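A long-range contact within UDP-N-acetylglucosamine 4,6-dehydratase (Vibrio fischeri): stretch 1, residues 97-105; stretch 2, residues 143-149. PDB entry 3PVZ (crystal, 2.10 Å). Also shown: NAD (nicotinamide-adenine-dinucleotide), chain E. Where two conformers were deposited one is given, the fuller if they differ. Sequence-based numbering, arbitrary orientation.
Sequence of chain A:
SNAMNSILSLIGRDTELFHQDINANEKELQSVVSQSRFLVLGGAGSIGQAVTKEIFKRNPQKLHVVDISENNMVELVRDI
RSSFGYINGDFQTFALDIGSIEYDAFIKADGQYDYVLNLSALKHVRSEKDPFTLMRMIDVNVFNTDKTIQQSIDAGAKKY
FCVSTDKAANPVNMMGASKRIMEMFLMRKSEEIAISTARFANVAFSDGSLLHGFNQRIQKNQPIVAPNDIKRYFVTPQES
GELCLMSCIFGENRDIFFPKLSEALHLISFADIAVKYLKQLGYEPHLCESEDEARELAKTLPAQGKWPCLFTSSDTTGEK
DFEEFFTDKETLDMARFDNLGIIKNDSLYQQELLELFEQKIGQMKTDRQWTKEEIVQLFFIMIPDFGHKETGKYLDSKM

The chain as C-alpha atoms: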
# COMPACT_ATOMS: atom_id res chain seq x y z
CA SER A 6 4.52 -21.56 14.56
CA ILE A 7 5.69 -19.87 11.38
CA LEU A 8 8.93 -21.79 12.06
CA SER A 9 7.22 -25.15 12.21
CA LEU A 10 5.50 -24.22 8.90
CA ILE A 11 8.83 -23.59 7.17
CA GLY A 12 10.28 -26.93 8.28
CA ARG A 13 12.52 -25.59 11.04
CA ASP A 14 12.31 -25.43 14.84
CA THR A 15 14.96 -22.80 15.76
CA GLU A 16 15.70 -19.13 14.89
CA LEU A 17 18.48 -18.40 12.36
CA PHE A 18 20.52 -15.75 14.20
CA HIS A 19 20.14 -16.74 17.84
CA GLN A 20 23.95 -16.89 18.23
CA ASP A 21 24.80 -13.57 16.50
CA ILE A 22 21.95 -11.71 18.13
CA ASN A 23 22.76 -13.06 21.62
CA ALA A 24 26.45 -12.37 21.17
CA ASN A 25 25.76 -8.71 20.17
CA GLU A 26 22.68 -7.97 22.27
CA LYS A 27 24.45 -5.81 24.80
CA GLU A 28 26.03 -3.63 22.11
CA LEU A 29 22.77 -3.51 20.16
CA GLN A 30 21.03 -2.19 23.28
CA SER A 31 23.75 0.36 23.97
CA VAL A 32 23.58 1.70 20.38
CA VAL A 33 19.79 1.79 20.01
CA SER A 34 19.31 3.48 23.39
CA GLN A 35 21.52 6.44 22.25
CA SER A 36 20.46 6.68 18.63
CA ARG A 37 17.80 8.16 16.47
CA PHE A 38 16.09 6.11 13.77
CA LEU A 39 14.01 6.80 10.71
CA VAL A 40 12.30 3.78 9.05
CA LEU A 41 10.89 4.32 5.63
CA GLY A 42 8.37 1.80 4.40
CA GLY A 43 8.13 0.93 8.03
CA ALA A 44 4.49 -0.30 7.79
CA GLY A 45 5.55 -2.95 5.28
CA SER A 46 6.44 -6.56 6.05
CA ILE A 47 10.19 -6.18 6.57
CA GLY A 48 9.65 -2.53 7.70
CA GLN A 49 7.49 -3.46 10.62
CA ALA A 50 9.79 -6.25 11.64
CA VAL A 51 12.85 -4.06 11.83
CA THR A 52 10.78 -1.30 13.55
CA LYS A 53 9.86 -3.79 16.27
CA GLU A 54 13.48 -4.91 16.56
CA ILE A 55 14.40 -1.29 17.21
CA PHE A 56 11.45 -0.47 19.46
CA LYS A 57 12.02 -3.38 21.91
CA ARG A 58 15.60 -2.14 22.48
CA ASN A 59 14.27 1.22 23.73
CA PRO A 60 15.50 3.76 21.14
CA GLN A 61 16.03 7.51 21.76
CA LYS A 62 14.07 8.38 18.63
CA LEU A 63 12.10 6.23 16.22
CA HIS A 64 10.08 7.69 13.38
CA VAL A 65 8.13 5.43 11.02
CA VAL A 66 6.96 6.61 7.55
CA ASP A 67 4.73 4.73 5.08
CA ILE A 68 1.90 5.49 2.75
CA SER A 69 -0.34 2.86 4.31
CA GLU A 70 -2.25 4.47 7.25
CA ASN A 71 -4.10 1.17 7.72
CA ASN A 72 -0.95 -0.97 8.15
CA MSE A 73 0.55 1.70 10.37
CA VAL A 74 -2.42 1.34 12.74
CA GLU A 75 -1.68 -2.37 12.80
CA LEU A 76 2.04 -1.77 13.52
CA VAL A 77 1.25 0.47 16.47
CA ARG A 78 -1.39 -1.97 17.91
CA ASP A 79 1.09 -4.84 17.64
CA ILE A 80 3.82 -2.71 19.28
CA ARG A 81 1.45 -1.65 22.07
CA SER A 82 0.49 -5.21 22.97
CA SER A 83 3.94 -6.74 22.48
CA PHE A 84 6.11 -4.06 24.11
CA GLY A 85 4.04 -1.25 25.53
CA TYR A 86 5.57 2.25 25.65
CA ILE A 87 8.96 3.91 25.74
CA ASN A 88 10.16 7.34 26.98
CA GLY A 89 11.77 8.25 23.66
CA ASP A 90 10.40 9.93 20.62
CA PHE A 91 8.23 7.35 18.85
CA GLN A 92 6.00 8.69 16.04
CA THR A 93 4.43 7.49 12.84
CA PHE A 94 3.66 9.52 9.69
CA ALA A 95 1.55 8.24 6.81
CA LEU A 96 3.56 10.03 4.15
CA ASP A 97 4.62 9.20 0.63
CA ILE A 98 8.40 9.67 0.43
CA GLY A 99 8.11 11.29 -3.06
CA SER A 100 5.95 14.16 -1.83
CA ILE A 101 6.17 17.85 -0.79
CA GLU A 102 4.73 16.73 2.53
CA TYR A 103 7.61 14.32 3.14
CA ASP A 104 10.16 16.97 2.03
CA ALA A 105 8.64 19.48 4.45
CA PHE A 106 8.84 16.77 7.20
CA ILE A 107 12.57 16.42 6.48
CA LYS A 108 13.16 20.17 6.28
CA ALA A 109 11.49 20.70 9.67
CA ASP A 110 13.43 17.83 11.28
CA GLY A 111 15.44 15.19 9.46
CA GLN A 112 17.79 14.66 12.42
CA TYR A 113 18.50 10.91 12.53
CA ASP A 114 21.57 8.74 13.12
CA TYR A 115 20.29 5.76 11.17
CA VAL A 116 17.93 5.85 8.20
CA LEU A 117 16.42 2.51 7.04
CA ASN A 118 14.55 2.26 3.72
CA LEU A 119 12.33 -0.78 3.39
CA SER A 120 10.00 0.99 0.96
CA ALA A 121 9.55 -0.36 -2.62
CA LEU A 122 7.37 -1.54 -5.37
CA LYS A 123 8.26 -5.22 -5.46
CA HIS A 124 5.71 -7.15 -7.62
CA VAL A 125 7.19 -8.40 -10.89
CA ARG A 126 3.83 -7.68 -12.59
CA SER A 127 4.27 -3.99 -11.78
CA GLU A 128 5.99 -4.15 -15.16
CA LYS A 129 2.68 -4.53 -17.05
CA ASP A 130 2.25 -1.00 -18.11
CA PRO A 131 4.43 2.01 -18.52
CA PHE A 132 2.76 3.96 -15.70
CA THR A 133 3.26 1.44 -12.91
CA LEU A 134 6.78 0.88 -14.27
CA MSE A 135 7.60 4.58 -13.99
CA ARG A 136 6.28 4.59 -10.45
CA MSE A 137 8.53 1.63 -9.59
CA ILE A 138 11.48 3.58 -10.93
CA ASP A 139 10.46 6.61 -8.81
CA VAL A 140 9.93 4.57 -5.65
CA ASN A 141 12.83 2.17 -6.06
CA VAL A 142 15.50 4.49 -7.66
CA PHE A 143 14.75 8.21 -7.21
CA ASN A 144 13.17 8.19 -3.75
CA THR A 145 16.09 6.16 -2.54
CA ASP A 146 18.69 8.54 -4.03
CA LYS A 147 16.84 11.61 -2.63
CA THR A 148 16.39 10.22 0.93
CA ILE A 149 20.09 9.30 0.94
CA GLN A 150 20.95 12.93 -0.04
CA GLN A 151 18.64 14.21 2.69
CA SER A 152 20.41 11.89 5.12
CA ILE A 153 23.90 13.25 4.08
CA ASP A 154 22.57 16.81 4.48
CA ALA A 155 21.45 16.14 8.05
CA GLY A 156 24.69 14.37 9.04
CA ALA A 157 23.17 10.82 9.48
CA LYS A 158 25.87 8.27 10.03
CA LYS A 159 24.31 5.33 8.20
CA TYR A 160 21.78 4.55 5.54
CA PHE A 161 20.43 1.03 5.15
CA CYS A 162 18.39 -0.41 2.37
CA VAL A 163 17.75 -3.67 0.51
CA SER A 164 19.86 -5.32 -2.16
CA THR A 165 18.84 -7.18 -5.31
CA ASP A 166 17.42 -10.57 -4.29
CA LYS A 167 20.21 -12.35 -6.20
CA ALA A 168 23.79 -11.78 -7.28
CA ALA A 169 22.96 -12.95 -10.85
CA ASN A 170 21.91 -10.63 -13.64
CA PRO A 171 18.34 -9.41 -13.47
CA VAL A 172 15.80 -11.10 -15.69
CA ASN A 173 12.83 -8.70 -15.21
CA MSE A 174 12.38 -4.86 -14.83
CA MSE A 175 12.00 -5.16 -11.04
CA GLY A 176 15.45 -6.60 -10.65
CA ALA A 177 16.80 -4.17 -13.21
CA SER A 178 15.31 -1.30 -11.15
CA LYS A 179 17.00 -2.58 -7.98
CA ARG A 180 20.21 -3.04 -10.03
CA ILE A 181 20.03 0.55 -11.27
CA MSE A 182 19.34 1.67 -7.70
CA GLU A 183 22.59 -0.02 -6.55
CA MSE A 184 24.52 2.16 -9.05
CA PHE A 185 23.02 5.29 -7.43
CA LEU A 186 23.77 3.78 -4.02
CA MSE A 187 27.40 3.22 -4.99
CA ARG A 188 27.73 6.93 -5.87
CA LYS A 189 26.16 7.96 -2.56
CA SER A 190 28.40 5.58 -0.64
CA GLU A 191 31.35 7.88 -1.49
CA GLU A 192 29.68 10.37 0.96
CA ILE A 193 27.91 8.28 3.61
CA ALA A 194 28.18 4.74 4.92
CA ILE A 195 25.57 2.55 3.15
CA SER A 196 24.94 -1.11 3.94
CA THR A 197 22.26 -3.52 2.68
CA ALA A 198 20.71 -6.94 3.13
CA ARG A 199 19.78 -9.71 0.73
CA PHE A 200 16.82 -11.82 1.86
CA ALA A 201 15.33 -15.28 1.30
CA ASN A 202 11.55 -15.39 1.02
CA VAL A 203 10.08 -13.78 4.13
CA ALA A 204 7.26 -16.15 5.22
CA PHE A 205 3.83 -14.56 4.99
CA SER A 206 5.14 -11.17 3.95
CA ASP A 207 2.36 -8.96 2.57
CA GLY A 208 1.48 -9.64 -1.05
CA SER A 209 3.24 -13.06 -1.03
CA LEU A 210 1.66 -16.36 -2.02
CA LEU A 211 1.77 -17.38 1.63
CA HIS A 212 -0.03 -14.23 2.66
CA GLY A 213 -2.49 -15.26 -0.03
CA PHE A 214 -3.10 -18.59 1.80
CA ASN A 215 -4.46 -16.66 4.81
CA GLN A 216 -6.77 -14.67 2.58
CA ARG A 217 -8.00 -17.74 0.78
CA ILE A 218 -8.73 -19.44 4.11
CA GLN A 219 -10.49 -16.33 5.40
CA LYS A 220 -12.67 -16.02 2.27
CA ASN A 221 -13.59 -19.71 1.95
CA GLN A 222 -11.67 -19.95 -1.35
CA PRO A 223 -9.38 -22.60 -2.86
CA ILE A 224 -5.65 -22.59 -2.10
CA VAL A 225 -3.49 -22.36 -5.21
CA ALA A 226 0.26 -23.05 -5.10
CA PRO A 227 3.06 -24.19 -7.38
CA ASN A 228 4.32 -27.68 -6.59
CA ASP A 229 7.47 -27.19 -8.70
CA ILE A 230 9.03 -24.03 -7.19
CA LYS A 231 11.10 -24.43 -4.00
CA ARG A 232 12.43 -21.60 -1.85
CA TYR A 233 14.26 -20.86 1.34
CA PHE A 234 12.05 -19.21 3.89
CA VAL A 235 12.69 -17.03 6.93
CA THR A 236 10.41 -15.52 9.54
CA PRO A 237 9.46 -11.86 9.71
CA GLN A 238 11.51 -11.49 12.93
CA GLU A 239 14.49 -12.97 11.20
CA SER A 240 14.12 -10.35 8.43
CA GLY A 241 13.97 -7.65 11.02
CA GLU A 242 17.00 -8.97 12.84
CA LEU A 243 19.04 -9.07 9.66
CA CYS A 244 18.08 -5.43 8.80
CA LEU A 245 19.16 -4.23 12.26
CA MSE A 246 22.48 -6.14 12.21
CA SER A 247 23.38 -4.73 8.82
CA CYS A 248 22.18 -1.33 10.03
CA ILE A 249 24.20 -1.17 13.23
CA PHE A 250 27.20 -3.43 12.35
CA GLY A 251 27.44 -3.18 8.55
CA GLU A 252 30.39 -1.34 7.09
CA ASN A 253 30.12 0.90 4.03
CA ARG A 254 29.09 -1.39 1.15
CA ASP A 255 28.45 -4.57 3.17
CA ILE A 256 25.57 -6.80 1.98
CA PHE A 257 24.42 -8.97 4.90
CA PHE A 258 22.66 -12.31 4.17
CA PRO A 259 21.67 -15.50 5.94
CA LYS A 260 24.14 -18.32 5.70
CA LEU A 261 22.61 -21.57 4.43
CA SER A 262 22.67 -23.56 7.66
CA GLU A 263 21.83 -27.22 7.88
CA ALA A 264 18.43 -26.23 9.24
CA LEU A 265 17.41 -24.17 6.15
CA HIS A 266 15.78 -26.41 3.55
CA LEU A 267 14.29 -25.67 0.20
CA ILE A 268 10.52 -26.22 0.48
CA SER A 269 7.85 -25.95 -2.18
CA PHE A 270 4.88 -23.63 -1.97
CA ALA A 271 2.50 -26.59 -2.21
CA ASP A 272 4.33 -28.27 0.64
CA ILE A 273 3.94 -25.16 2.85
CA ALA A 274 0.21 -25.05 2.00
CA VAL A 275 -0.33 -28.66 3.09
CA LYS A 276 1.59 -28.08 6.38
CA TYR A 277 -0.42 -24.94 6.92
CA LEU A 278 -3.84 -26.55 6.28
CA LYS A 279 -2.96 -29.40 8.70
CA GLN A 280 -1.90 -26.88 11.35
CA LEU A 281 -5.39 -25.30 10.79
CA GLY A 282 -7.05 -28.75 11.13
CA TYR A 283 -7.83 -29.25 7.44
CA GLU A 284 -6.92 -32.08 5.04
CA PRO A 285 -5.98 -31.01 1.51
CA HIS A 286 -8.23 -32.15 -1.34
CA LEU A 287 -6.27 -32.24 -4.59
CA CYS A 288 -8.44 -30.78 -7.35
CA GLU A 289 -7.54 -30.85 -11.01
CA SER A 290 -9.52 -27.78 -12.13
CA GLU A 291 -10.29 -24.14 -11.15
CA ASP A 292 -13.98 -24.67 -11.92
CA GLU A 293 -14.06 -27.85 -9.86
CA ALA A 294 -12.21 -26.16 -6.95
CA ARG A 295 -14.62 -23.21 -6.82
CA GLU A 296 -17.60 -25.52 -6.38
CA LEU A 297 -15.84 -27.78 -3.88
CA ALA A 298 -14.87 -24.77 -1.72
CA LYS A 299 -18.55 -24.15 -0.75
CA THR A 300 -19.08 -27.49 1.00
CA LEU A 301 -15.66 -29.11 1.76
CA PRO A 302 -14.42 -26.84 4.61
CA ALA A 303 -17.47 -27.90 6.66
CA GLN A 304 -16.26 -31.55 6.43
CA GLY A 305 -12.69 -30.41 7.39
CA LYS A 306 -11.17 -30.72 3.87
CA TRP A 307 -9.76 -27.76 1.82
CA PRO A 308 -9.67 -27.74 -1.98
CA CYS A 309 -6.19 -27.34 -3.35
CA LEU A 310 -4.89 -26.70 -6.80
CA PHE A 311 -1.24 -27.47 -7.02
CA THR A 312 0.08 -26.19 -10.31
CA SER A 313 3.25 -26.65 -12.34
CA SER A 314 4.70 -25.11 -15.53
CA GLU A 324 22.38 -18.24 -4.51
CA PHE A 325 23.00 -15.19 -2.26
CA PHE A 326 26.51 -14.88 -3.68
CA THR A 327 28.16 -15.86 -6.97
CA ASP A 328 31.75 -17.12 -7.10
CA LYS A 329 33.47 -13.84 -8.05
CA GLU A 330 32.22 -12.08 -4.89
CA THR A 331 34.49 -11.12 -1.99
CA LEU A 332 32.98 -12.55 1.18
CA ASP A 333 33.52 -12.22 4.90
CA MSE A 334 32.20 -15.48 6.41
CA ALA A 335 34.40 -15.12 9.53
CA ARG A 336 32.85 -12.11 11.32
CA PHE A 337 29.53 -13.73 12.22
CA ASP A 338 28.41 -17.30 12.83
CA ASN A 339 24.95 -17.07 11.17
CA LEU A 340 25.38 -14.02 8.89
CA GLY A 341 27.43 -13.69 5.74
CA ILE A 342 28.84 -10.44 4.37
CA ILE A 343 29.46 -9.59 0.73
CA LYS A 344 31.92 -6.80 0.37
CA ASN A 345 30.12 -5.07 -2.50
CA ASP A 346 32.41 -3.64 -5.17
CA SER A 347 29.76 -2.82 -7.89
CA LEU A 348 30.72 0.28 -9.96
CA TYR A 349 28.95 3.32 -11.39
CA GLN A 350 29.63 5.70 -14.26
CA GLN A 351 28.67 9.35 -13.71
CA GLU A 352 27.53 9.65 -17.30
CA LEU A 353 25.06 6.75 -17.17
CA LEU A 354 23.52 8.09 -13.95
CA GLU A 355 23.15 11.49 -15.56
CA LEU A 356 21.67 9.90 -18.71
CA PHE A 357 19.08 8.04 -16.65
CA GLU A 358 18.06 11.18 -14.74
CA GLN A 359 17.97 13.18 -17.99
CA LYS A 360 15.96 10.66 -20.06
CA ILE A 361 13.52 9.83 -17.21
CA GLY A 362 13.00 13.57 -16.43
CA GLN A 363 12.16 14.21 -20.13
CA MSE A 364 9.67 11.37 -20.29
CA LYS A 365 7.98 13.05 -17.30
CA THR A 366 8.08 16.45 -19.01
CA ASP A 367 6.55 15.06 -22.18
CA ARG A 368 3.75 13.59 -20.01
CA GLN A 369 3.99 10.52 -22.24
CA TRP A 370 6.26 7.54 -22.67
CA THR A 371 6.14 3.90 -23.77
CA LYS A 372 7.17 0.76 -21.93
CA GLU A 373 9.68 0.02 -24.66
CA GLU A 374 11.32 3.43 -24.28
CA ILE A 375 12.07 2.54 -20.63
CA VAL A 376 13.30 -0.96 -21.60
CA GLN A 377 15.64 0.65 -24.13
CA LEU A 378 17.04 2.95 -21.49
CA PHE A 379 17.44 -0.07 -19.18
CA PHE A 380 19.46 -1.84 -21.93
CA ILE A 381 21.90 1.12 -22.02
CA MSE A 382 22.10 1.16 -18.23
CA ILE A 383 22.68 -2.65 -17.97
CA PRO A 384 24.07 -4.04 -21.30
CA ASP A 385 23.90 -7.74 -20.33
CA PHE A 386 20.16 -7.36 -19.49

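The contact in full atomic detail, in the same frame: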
# COMPACT_ATOMS: atom_id res chain seq x y z
N ASP A 97 4.00 9.70 1.79
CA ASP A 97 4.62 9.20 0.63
C ASP A 97 5.98 9.91 0.50
O ASP A 97 6.06 11.14 0.48
CB ASP A 97 3.76 9.57 -0.56
CG ASP A 97 4.29 9.00 -1.88
OD1 ASP A 97 5.53 9.07 -2.16
OD2 ASP A 97 3.44 8.47 -2.65
N ILE A 98 7.04 9.14 0.38
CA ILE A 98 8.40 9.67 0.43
C ILE A 98 8.69 10.61 -0.78
O ILE A 98 9.57 11.49 -0.69
CB ILE A 98 9.36 8.49 0.43
CG1 ILE A 98 9.25 7.73 1.75
CG2 ILE A 98 10.82 8.92 0.20
CD1 ILE A 98 9.86 6.31 1.63
N GLY A 99 7.99 10.42 -1.89
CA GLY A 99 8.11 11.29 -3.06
C GLY A 99 7.45 12.66 -2.97
O GLY A 99 7.52 13.43 -3.90
N SER A 100 6.83 13.01 -1.86
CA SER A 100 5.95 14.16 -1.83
C SER A 100 6.54 15.41 -1.17
O SER A 100 7.51 15.34 -0.39
CB SER A 100 4.65 13.79 -1.07
OG SER A 100 4.93 13.52 0.29
N ILE A 101 5.89 16.54 -1.44
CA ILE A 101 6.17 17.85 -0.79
C ILE A 101 6.01 17.70 0.73
O ILE A 101 6.75 18.28 1.50
CB ILE A 101 5.14 18.92 -1.24
CG1 ILE A 101 5.10 19.10 -2.77
CG2 ILE A 101 5.36 20.26 -0.51
CD1 ILE A 101 6.43 19.13 -3.46
N GLU A 102 4.98 16.93 1.14
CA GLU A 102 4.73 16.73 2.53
C GLU A 102 5.94 16.08 3.21
O GLU A 102 6.35 16.51 4.28
CB GLU A 102 3.51 15.84 2.71
CG GLU A 102 2.23 16.51 2.36
CD GLU A 102 1.77 16.38 0.93
OE1 GLU A 102 2.49 15.99 0.05
OE2 GLU A 102 0.60 16.69 0.68
N TYR A 103 6.47 15.02 2.62
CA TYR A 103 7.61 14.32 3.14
C TYR A 103 8.84 15.26 3.13
O TYR A 103 9.67 15.26 4.03
CB TYR A 103 7.86 13.01 2.31
CG TYR A 103 9.08 12.31 2.78
CD1 TYR A 103 9.00 11.45 3.86
CD2 TYR A 103 10.33 12.59 2.28
CE1 TYR A 103 10.10 10.86 4.36
CE2 TYR A 103 11.46 11.98 2.81
CZ TYR A 103 11.33 11.11 3.83
OH TYR A 103 12.38 10.47 4.47
N ASP A 104 8.98 16.09 2.12
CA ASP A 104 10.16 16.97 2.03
C ASP A 104 10.09 18.08 3.10
O ASP A 104 11.13 18.52 3.64
CB ASP A 104 10.24 17.57 0.66
CG ASP A 104 10.77 16.56 -0.40
OD1 ASP A 104 11.22 15.45 -0.03
OD2 ASP A 104 10.76 16.92 -1.58
N ALA A 105 8.87 18.48 3.42
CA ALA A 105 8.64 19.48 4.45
C ALA A 105 8.86 18.84 5.84
O ALA A 105 9.37 19.49 6.72
CB ALA A 105 7.22 20.11 4.34
N PHE A 143 14.67 6.80 -7.54
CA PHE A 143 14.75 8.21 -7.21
C PHE A 143 14.43 8.60 -5.79
O PHE A 143 15.10 9.46 -5.23
CB PHE A 143 13.97 9.03 -8.24
CG PHE A 143 14.59 8.98 -9.62
CD1 PHE A 143 15.87 9.51 -9.83
CD2 PHE A 143 13.95 8.35 -10.66
CE1 PHE A 143 16.45 9.40 -11.06
CE2 PHE A 143 14.53 8.28 -11.90
CZ PHE A 143 15.76 8.79 -12.11
N ASN A 144 13.46 7.95 -5.16
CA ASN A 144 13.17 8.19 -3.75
C ASN A 144 14.34 7.76 -2.90
O ASN A 144 14.64 8.35 -1.84
CB ASN A 144 11.94 7.40 -3.30
CG ASN A 144 10.62 8.00 -3.79
OD1 ASN A 144 10.59 9.01 -4.51
ND2 ASN A 144 9.51 7.36 -3.42
N THR A 145 14.98 6.69 -3.31
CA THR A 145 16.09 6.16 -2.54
C THR A 145 17.25 7.14 -2.61
O THR A 145 17.75 7.55 -1.56
CB THR A 145 16.53 4.80 -3.08
OG1 THR A 145 15.39 3.93 -3.13
CG2 THR A 145 17.60 4.18 -2.21
N ASP A 146 17.60 7.58 -3.83
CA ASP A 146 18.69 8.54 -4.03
C ASP A 146 18.41 9.84 -3.25
O ASP A 146 19.27 10.30 -2.52
CB ASP A 146 18.89 8.84 -5.53
CG ASP A 146 20.16 9.57 -5.82
OD1 ASP A 146 21.25 9.06 -5.48
OD2 ASP A 146 20.08 10.66 -6.37
N LYS A 147 17.19 10.40 -3.36
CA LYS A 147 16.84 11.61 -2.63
C LYS A 147 16.93 11.46 -1.10
O LYS A 147 17.45 12.33 -0.43
CB LYS A 147 15.42 12.11 -3.01
CG LYS A 147 15.00 13.40 -2.24
CD LYS A 147 13.56 13.76 -2.46
CE LYS A 147 12.61 12.83 -1.69
NZ LYS A 147 11.18 13.33 -1.94
N THR A 148 16.40 10.39 -0.53
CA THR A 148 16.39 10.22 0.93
C THR A 148 17.84 9.97 1.42
O THR A 148 18.23 10.33 2.51
CB THR A 148 15.50 9.09 1.36
OG1 THR A 148 15.87 7.91 0.63
CG2 THR A 148 13.92 9.40 1.13
N ILE A 149 18.66 9.34 0.61
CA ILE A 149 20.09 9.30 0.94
C ILE A 149 20.71 10.72 0.99
O ILE A 149 21.43 11.07 1.95
CB ILE A 149 20.92 8.41 -0.02
CG1 ILE A 149 20.41 6.96 0.03
CG2 ILE A 149 22.41 8.40 0.42
CD1 ILE A 149 20.95 6.10 -1.09
PA NAD E . 6.13 -4.61 1.36
O1A NAD E . 5.23 -4.46 0.18
O2A NAD E . 5.43 -5.34 2.47
O5B NAD E . 6.37 -3.22 2.09
C5B NAD E . 6.86 -2.14 1.25
C4B NAD E . 6.42 -0.89 2.01
O4B NAD E . 6.82 0.30 1.37
C3B NAD E . 4.86 -0.85 2.12
O3B NAD E . 4.44 -0.70 3.47
C2B NAD E . 4.49 0.36 1.24
O2B NAD E . 3.25 0.98 1.59
C1B NAD E . 5.76 1.21 1.49
N9A NAD E . 5.92 2.22 0.46
C8A NAD E . 5.96 2.02 -0.87
N7A NAD E . 6.05 3.15 -1.50
C5A NAD E . 6.17 4.13 -0.56
C6A NAD E . 6.30 5.51 -0.60
N6A NAD E . 6.42 6.10 -1.84
N1A NAD E . 6.35 6.21 0.53
C2A NAD E . 6.25 5.61 1.71
N3A NAD E . 6.10 4.31 1.79
C4A NAD E . 6.07 3.56 0.70
O3 NAD E . 7.51 -5.30 0.88
PN NAD E . 8.40 -6.12 1.96
O1N NAD E . 8.08 -7.60 1.88
O2N NAD E . 8.46 -5.65 3.36
O5D NAD E . 9.86 -6.06 1.18
C5D NAD E . 10.50 -4.81 1.39
C4D NAD E . 11.82 -4.79 0.60
O4D NAD E . 12.52 -6.07 0.75
C3D NAD E . 11.53 -4.66 -0.91
O3D NAD E . 12.60 -4.01 -1.64
C2D NAD E . 11.52 -6.13 -1.39
O2D NAD E . 11.81 -6.25 -2.79
C1D NAD E . 12.65 -6.72 -0.54
N1N NAD E . 12.57 -8.18 -0.44
C2N NAD E . 11.48 -8.72 0.12
C3N NAD E . 11.36 -10.09 0.25
C7N NAD E . 10.16 -10.71 0.84
O7N NAD E . 10.12 -11.93 0.84
N7N NAD E . 9.13 -9.99 1.32
C4N NAD E . 12.40 -10.93 -0.21
C5N NAD E . 13.52 -10.33 -0.77
C6N NAD E . 13.58 -8.94 -0.89
O HOH W 1 6.81 8.15 -4.40

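What anchors the helix of stretch 2 to the turn of stretch 1? Lys147 does most of the work. Its chi1 and chi2 are both t, carrying the chain outward from the helix; chi3 then turns to p (75°) and chi4 returns to t, which brings the ammonium group between two acceptors. Lys147 NZ donates to Ile98 O at 2.7 Å and to Asp104 OD1 at 2.9 Å, the latter a salt bridge. A long, charged side chain suits this place because it answers both a backbone carbonyl and a carboxylate. Asp104, with chi1 m, has its CA-to-CB bond sideways, yet its carboxylate reaches the lysine.

What holds the turn in shape? Asp97 to Ser100 form a type I turn, closed by Ser100 N to Asp97 O at 3.1 Å. With chi1 t, Asp97 OD1 meets Gly99 N at 2.8 Å; an ideal CB on Gly99 would crowd Asp97 OD1 at 3.3 Å. With chi1 p, Ser100 OG donates to Asp97 O at 2.6 Å and caps the following helix, accepting from Tyr103 N at 3.2 Å; a short hydroxyl can do both.

What fills the space beside the polar bonds? Ile98, chi1 m and chi2 t, has its CA-to-CB bond directed toward stretch 2 and is buried; the stretches bury 289 Å², both sides summed. Ile98 CG2 lies 3.3 Å from Thr148 CG2 and 4.0 Å from Asn144 CB. Thr148, at chi1 p, presents its methyl here, where Tyr103 OH also approaches Thr148 CG2 at 3.8 Å.

Where do Asn144 and the dinucleotide enter? Asn144 OD1 sits 3.7 Å from Gly99 CA, while a water joins the stretches, donating to Asp97 OD1 at 2.7 Å and accepting from Asn144 ND2 at 3.0 Å. The adenine meets the same turn: Ile98 N donates to NAD N1A at 3.0 Å, and NAD N6A makes a weak hydrogen bond to Asp97 OD1 at 3.1 Å.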